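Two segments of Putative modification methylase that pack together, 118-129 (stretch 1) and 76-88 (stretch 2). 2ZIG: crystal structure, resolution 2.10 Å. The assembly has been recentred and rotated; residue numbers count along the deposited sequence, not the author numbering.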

# COMPACT_ATOMS: atom_id res chain seq x y z
N ASP B 118 6.24 -2.91 4.41
CA ASP B 118 7.48 -3.03 5.17
C ASP B 118 8.55 -2.20 4.49
O ASP B 118 9.36 -1.55 5.16
CB ASP B 118 7.92 -4.50 5.26
CG ASP B 118 7.24 -5.24 6.40
OD1 ASP B 118 7.38 -4.79 7.56
OD2 ASP B 118 6.56 -6.26 6.15
N ILE B 119 8.53 -2.19 3.16
CA ILE B 119 9.51 -1.44 2.39
C ILE B 119 9.29 0.06 2.60
O ILE B 119 10.24 0.79 2.90
CB ILE B 119 9.40 -1.75 0.87
CG1 ILE B 119 9.68 -3.24 0.62
CG2 ILE B 119 10.37 -0.88 0.08
CD1 ILE B 119 11.05 -3.68 0.98
N GLN B 120 8.04 0.51 2.47
CA GLN B 120 7.73 1.93 2.66
C GLN B 120 8.19 2.43 4.02
O GLN B 120 8.83 3.48 4.12
CB GLN B 120 6.22 2.20 2.53
CG GLN B 120 5.73 2.39 1.12
CD GLN B 120 4.27 2.80 1.06
OE1 GLN B 120 3.95 3.95 0.75
NE2 GLN B 120 3.39 1.88 1.36
N VAL B 121 7.84 1.69 5.06
CA VAL B 121 8.20 2.07 6.42
C VAL B 121 9.72 2.16 6.59
O VAL B 121 10.25 3.20 7.00
CB VAL B 121 7.61 1.06 7.42
CG1 VAL B 121 8.12 1.33 8.83
CG2 VAL B 121 6.09 1.16 7.39
N ARG B 122 10.43 1.09 6.27
CA ARG B 122 11.87 1.07 6.41
C ARG B 122 12.58 2.17 5.61
O ARG B 122 13.64 2.64 6.02
CB ARG B 122 12.41 -0.31 6.03
CG ARG B 122 12.04 -1.38 7.04
CD ARG B 122 12.29 -2.76 6.49
NE ARG B 122 12.17 -3.80 7.52
CZ ARG B 122 13.18 -4.24 8.26
NH1 ARG B 122 14.40 -3.74 8.09
NH2 ARG B 122 12.98 -5.19 9.16
N CYS B 123 12.01 2.58 4.49
CA CYS B 123 12.62 3.62 3.68
C CYS B 123 12.60 4.96 4.40
O CYS B 123 13.49 5.78 4.21
CB CYS B 123 11.93 3.75 2.31
SG CYS B 123 12.52 2.55 1.06
N ARG B 124 11.58 5.19 5.22
CA ARG B 124 11.50 6.43 5.98
C ARG B 124 12.68 6.48 6.95
O ARG B 124 13.36 7.49 7.07
CB ARG B 124 10.20 6.51 6.76
CG ARG B 124 10.09 7.75 7.63
CD ARG B 124 9.06 7.53 8.71
NE ARG B 124 7.85 6.97 8.12
CZ ARG B 124 7.04 6.11 8.73
NH1 ARG B 124 7.29 5.70 9.96
NH2 ARG B 124 6.00 5.65 8.07
N LYS B 125 12.90 5.37 7.65
CA LYS B 125 13.99 5.27 8.62
C LYS B 125 15.31 5.60 7.95
O LYS B 125 16.28 5.96 8.62
CB LYS B 125 14.08 3.85 9.19
CG LYS B 125 12.75 3.20 9.53
CD LYS B 125 12.03 3.92 10.65
CE LYS B 125 10.77 3.17 11.05
NZ LYS B 125 11.08 1.75 11.43
N LEU B 126 15.36 5.47 6.62
CA LEU B 126 16.58 5.75 5.89
C LEU B 126 16.68 7.20 5.42
O LEU B 126 17.71 7.60 4.88
CB LEU B 126 16.71 4.81 4.69
CG LEU B 126 16.65 3.31 5.03
CD1 LEU B 126 17.03 2.51 3.80
CD2 LEU B 126 17.60 2.99 6.18
N GLY B 127 15.63 7.99 5.63
CA GLY B 127 15.66 9.38 5.23
C GLY B 127 14.83 9.78 4.02
O GLY B 127 14.71 10.96 3.70
N PHE B 128 14.25 8.79 3.34
CA PHE B 128 13.43 9.05 2.16
C PHE B 128 12.12 9.78 2.46
O PHE B 128 11.55 9.60 3.53
CB PHE B 128 13.09 7.72 1.47
CG PHE B 128 14.19 7.16 0.64
CD1 PHE B 128 14.50 7.73 -0.60
CD2 PHE B 128 14.93 6.07 1.08
CE1 PHE B 128 15.53 7.23 -1.38
CE2 PHE B 128 15.96 5.56 0.30
CZ PHE B 128 16.26 6.14 -0.93
N ASP B 129 11.67 10.60 1.52
CA ASP B 129 10.38 11.29 1.68
C ASP B 129 9.39 10.38 0.98
O ASP B 129 9.53 10.10 -0.21
CB ASP B 129 10.34 12.64 0.96
CG ASP B 129 10.87 13.77 1.79
OD1 ASP B 129 10.65 13.76 3.02
OD2 ASP B 129 11.48 14.69 1.21
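Stretch 2, residues 76-88: LDRVWREVFRLLV

Stretch 2 is helical from Leu76 to Leu86, and Leu87 is the first residue to leave helical angles. Its axis crosses that of helix 118-125 at -50°, the two helices running broadly the same way, with a closest approach of 10.2 Å. The register follows: Asp77 faces Arg122, Trp80 faces Cys123, Arg81 faces Leu126 and Phe84 faces Phe128. The helix spacing of three and four puts Leu76, Asp77, Trp80 and Phe84 on one side, all with CA-to-CB bonds toward stretch 1.

At the N-terminal end, Leu76 (m, t) brings CD1 to 3.3 Å from Ile119 CD1; Ile119 starts sideways, and its m, m rotamer carries the tip inward. Beside this pair, Asp77 in m receives a hydrogen bond within a salt bridge, Arg122 NH1 to Asp77 OD2, 3.1 Å. The nearly extended arginine chain, m then t, t, reaches the carboxylate with its guanidinium edge. A water reinforces the link, donating to Asp77 OD2 and to Arg122 O.

Trp80, with chi1 m and chi2 146°, lays its indole so that Cys123 SG sits over one face, 4.4 Å from the centroid of the five-membered ring, while Ile119 CD1 meets the ring edge. Leu126, m, t, fits CD1 against Trp80 CB at 3.4 Å and places CD2 over the Arg81 guanidinium, 3.9 Å from CZ.

Gly127 is the first residue after the helix to leave helical angles, and its positive phi belongs to a Schellman motif. That phi suits glycine, and a CB would also come tightly to 3.3 Å from Phe84 CZ. Beyond the turn, Phe128 (m) swings its ring inward from a sideways start. Phe84, in t, points its ring edge at the Phe128 face, planes at 89° and centroids 5.1 Å apart. Leu87 CD2 closes the far end, 3.9 Å from Phe128 CE1.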

# COMPACT_ATOMS: atom_id res chain seq x y z
N LEU B 76 17.61 -5.74 1.89
CA LEU B 76 17.14 -4.68 1.01
C LEU B 76 17.53 -3.31 1.55
O LEU B 76 17.93 -2.43 0.79
CB LEU B 76 15.61 -4.74 0.88
CG LEU B 76 14.95 -6.02 0.37
CD1 LEU B 76 13.45 -5.79 0.28
CD2 LEU B 76 15.50 -6.41 -1.00
N ASP B 77 17.42 -3.13 2.86
CA ASP B 77 17.76 -1.86 3.48
C ASP B 77 19.19 -1.40 3.20
O ASP B 77 19.45 -0.21 3.02
CB ASP B 77 17.52 -1.92 4.99
CG ASP B 77 16.07 -1.66 5.36
OD1 ASP B 77 15.21 -1.65 4.45
OD2 ASP B 77 15.78 -1.47 6.56
N ARG B 78 20.13 -2.34 3.15
CA ARG B 78 21.51 -1.99 2.87
C ARG B 78 21.65 -1.48 1.44
O ARG B 78 22.56 -0.70 1.12
CB ARG B 78 22.42 -3.19 3.10
CG ARG B 78 22.64 -3.53 4.57
CD ARG B 78 23.66 -4.65 4.70
NE ARG B 78 23.24 -5.83 3.96
CZ ARG B 78 23.98 -6.92 3.78
NH1 ARG B 78 25.20 -6.98 4.30
NH2 ARG B 78 23.50 -7.94 3.07
N VAL B 79 20.75 -1.93 0.58
CA VAL B 79 20.74 -1.50 -0.82
C VAL B 79 20.10 -0.11 -0.90
O VAL B 79 20.62 0.79 -1.56
CB VAL B 79 19.94 -2.48 -1.70
CG1 VAL B 79 19.87 -1.96 -3.12
CG2 VAL B 79 20.60 -3.85 -1.66
N TRP B 80 18.97 0.06 -0.22
CA TRP B 80 18.26 1.34 -0.23
C TRP B 80 19.19 2.43 0.34
O TRP B 80 19.12 3.60 -0.08
CB TRP B 80 16.97 1.26 0.62
CG TRP B 80 16.01 0.13 0.28
CD1 TRP B 80 15.22 -0.55 1.17
CD2 TRP B 80 15.74 -0.44 -1.01
NE1 TRP B 80 14.48 -1.50 0.52
CE2 TRP B 80 14.78 -1.46 -0.82
CE3 TRP B 80 16.21 -0.20 -2.31
CZ2 TRP B 80 14.28 -2.24 -1.88
CZ3 TRP B 80 15.72 -0.97 -3.36
CH2 TRP B 80 14.76 -1.97 -3.14
N ARG B 81 20.05 2.06 1.29
CA ARG B 81 20.99 3.02 1.89
C ARG B 81 21.94 3.58 0.85
O ARG B 81 22.16 4.78 0.79
CB ARG B 81 21.82 2.38 3.00
CG ARG B 81 21.13 2.32 4.35
CD ARG B 81 22.15 2.21 5.48
NE ARG B 81 21.50 2.05 6.77
CZ ARG B 81 20.78 0.99 7.12
NH1 ARG B 81 20.64 -0.03 6.28
NH2 ARG B 81 20.20 0.94 8.32
N GLU B 82 22.51 2.70 0.04
CA GLU B 82 23.42 3.13 -1.01
C GLU B 82 22.65 3.95 -2.05
O GLU B 82 23.15 4.96 -2.54
CB GLU B 82 24.09 1.94 -1.70
CG GLU B 82 25.18 1.27 -0.88
CD GLU B 82 26.19 2.26 -0.36
OE1 GLU B 82 26.72 3.06 -1.16
OE2 GLU B 82 26.47 2.25 0.86
N VAL B 83 21.44 3.50 -2.39
CA VAL B 83 20.63 4.22 -3.36
C VAL B 83 20.42 5.65 -2.88
O VAL B 83 20.54 6.60 -3.65
CB VAL B 83 19.24 3.56 -3.55
CG1 VAL B 83 18.29 4.52 -4.30
CG2 VAL B 83 19.39 2.26 -4.32
N PHE B 84 20.12 5.81 -1.59
CA PHE B 84 19.88 7.14 -1.05
C PHE B 84 21.12 8.02 -1.21
O PHE B 84 21.01 9.23 -1.42
CB PHE B 84 19.49 7.04 0.42
CG PHE B 84 19.19 8.37 1.06
CD1 PHE B 84 20.20 9.13 1.64
CD2 PHE B 84 17.90 8.87 1.07
CE1 PHE B 84 19.93 10.37 2.21
CE2 PHE B 84 17.62 10.11 1.65
CZ PHE B 84 18.64 10.86 2.22
N ARG B 85 22.28 7.41 -1.12
CA ARG B 85 23.54 8.13 -1.24
C ARG B 85 23.87 8.44 -2.70
O ARG B 85 24.37 9.51 -3.01
CB ARG B 85 24.65 7.29 -0.60
CG ARG B 85 25.84 8.10 -0.12
CD ARG B 85 27.02 7.86 -1.01
NE ARG B 85 27.28 6.43 -1.18
CZ ARG B 85 28.20 5.95 -2.02
NH1 ARG B 85 28.93 6.78 -2.74
NH2 ARG B 85 28.36 4.64 -2.14
N LEU B 86 23.57 7.49 -3.58
CA LEU B 86 23.82 7.66 -5.00
C LEU B 86 22.87 8.67 -5.64
O LEU B 86 23.25 9.44 -6.53
CB LEU B 86 23.68 6.31 -5.71
CG LEU B 86 24.86 5.33 -5.77
CD1 LEU B 86 25.67 5.38 -4.49
CD2 LEU B 86 24.33 3.94 -6.03
N LEU B 87 21.63 8.66 -5.19
CA LEU B 87 20.61 9.56 -5.71
C LEU B 87 20.99 11.03 -5.55
O LEU B 87 21.57 11.43 -4.54
CB LEU B 87 19.29 9.28 -4.99
CG LEU B 87 17.99 9.02 -5.75
CD1 LEU B 87 18.19 8.00 -6.86
CD2 LEU B 87 16.93 8.55 -4.76
N VAL B 88 20.67 11.84 -6.57
CA VAL B 88 20.94 13.26 -6.49
C VAL B 88 19.74 13.84 -5.75
O VAL B 88 18.63 13.33 -5.88
CB VAL B 88 21.01 13.92 -7.89
CG1 VAL B 88 22.10 13.27 -8.72
CG2 VAL B 88 19.66 13.82 -8.60
O HOH W 1 15.21 0.77 7.86